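Local coordinates for biotin binding protein A (Gallus gallus, PDB 2C1Q), which binds biotin as a tetrameric member of the avidin family, holding the vitamin at one end of a closed antiparallel beta-barrel, at residues Glu96-Leu101 / Val117-Phe122. Residues are numbered along the deposited sequence; the frame is centred on the assembly and turned at random.
With BTN (biotin), chain B.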
# COMPACT_ATOMS: atom_id res chain seq x y z
N GLU A 96 -7.88 -5.59 -13.14
CA GLU A 96 -7.66 -4.62 -12.08
C GLU A 96 -6.61 -5.18 -11.14
O GLU A 96 -6.83 -6.23 -10.51
CB GLU A 96 -8.94 -4.35 -11.28
CG GLU A 96 -10.09 -3.80 -12.09
CD GLU A 96 -9.87 -2.35 -12.56
OE1 GLU A 96 -9.02 -1.60 -11.99
OE2 GLU A 96 -10.58 -1.98 -13.52
N MET A 97 -5.49 -4.46 -11.03
CA MET A 97 -4.32 -4.95 -10.30
C MET A 97 -3.77 -3.92 -9.35
O MET A 97 -3.89 -2.74 -9.58
CB MET A 97 -3.22 -5.40 -11.25
CG MET A 97 -3.66 -6.56 -12.16
SD MET A 97 -2.41 -7.73 -12.63
CE MET A 97 -2.51 -8.88 -11.20
N ALA A 98 -3.23 -4.39 -8.24
CA ALA A 98 -2.51 -3.56 -7.30
C ALA A 98 -1.18 -4.26 -7.20
O ALA A 98 -1.10 -5.48 -7.44
CB ALA A 98 -3.23 -3.52 -5.92
N TRP A 99 -0.14 -3.49 -6.91
CA TRP A 99 1.21 -4.02 -6.96
C TRP A 99 2.11 -3.40 -5.91
O TRP A 99 1.83 -2.32 -5.39
CB TRP A 99 1.83 -3.83 -8.36
CG TRP A 99 1.88 -2.40 -8.88
CD1 TRP A 99 1.05 -1.86 -9.85
CD2 TRP A 99 2.83 -1.35 -8.53
NE1 TRP A 99 1.42 -0.54 -10.09
CE2 TRP A 99 2.49 -0.21 -9.30
CE3 TRP A 99 3.91 -1.27 -7.63
CZ2 TRP A 99 3.19 1.00 -9.18
CZ3 TRP A 99 4.62 -0.09 -7.54
CH2 TRP A 99 4.26 1.04 -8.30
N LEU A 100 3.18 -4.12 -5.59
CA LEU A 100 4.23 -3.62 -4.70
C LEU A 100 5.55 -3.84 -5.40
O LEU A 100 5.83 -4.95 -5.86
CB LEU A 100 4.27 -4.37 -3.38
CG LEU A 100 3.05 -4.30 -2.45
CD1 LEU A 100 3.17 -5.34 -1.33
CD2 LEU A 100 2.82 -2.92 -1.88
N LEU A 101 6.36 -2.81 -5.49
CA LEU A 101 7.68 -2.92 -6.09
C LEU A 101 8.67 -2.82 -4.96
O LEU A 101 8.70 -1.82 -4.26
CB LEU A 101 7.90 -1.79 -7.09
CG LEU A 101 9.33 -1.46 -7.57
CD1 LEU A 101 10.05 -2.66 -8.15
CD2 LEU A 101 9.26 -0.36 -8.66
N VAL A 117 4.06 1.21 -3.94
CA VAL A 117 2.75 0.62 -4.18
C VAL A 117 2.04 1.40 -5.30
O VAL A 117 2.29 2.58 -5.50
CB VAL A 117 1.88 0.70 -2.89
CG1 VAL A 117 1.56 2.15 -2.52
CG2 VAL A 117 0.58 -0.08 -3.04
N GLY A 118 1.14 0.75 -6.02
CA GLY A 118 0.34 1.47 -6.99
C GLY A 118 -0.65 0.50 -7.59
O GLY A 118 -0.75 -0.63 -7.14
N THR A 119 -1.39 0.97 -8.61
CA THR A 119 -2.36 0.11 -9.28
C THR A 119 -2.11 0.14 -10.79
O THR A 119 -1.46 1.06 -11.29
CB THR A 119 -3.81 0.58 -8.97
OG1 THR A 119 -3.93 1.97 -9.28
CG2 THR A 119 -4.17 0.40 -7.46
N ASN A 120 -2.61 -0.86 -11.52
CA ASN A 120 -2.58 -0.85 -13.00
C ASN A 120 -3.90 -1.40 -13.52
O ASN A 120 -4.57 -2.14 -12.82
CB ASN A 120 -1.43 -1.72 -13.54
CG ASN A 120 -0.08 -1.00 -13.53
OD1 ASN A 120 0.97 -1.61 -13.30
ND2 ASN A 120 -0.10 0.29 -13.83
N VAL A 121 -4.29 -1.00 -14.72
CA VAL A 121 -5.47 -1.58 -15.39
C VAL A 121 -4.98 -2.13 -16.71
O VAL A 121 -4.36 -1.41 -17.48
CB VAL A 121 -6.60 -0.56 -15.65
CG1 VAL A 121 -7.87 -1.29 -16.21
CG2 VAL A 121 -6.98 0.14 -14.37
N PHE A 122 -5.21 -3.42 -16.94
CA PHE A 122 -4.75 -4.05 -18.19
C PHE A 122 -5.93 -4.36 -19.09
O PHE A 122 -6.98 -4.78 -18.61
CB PHE A 122 -4.01 -5.38 -17.95
CG PHE A 122 -2.73 -5.25 -17.19
CD1 PHE A 122 -1.51 -5.40 -17.83
CD2 PHE A 122 -2.73 -5.04 -15.82
CE1 PHE A 122 -0.32 -5.32 -17.12
CE2 PHE A 122 -1.57 -4.93 -15.13
CZ PHE A 122 -0.36 -5.09 -15.76
C11 BTN B . 12.28 -1.40 -11.42
O11 BTN B . 13.03 -1.62 -10.42
O12 BTN B . 12.10 -0.21 -11.76
C10 BTN B . 11.66 -2.53 -12.23
C9 BTN B . 10.62 -2.03 -13.24
C8 BTN B . 9.28 -1.98 -12.49
C7 BTN B . 8.14 -1.39 -13.30
C2 BTN B . 6.90 -1.18 -12.42
S1 BTN B . 6.21 -2.62 -11.83
C6 BTN B . 4.71 -1.71 -11.45
C5 BTN B . 4.50 -0.62 -12.46
N1 BTN B . 3.64 -1.18 -13.47
C3 BTN B . 4.32 -1.38 -14.58
O3 BTN B . 3.72 -1.91 -15.71
N2 BTN B . 5.60 -1.01 -14.48
C4 BTN B . 5.83 -0.41 -13.18
O HOH W 1 -6.71 -1.28 -10.67
O HOH W 2 1.01 2.41 -11.63
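Trp99 lies flat on the backbone of Gly118, its indole folded across the neighbouring strand because CG sits between the backbone N and the carbonyl carbon (chi1 57°). The CA of Gly118 makes a CH-pi contact 3.9 Å from the centroid of the six-membered ring of Trp99. Biotin takes the opposite face, with its C6 3.4 Å from Trp99 CE2, leaving the indole sandwiched between peptide and ligand. Trp99 and Gly118 form an antiparallel hydrogen-bonded pair, Trp99 N reaching Gly118 O at 2.9 Å; Met97 and Asn120 repeat the arrangement two residues along. Asn120 projects from the same face of the sheet as Trp99, into the barrel, and its OD1 receives N1 of biotin at 2.7 Å in an almost straight bond (172°). Its ND2 is bonded to Glu14, which probably holds the amide's rotation so that OD1 meets N1. Deeper in the barrel, Met97 bends so that SD comes 3.8 Å from Phe122 CE2, an oblique Met-aromatic contact. On the other face Leu100 and Val117 are buried, CD2 of Leu100 lying 3.8 Å from CG2 of Val117, but the end at Glu96, Thr119 and Val121 is looser and partly exposed. There Glu96 runs alongside Val121, with OE1 3.6 Å from Val121 CG2, and a water sits within hydrogen-bonding range of Glu96 OE1 (2.7 Å) and Asn120 O. Arg102 of a second subunit packs on Glu96 and Ala98, and Thr119 OG1 is hydrogen-bonded to Thr119 OG1 of a fourth. Most tetramer contacts thus lie outside, though Trp112 of a third subunit also packs on Trp99; inside, an apolar indole beside a directed amide acceptor suits biotin, whose ureido N1 is bonded while its thiolane ring packs on the indole.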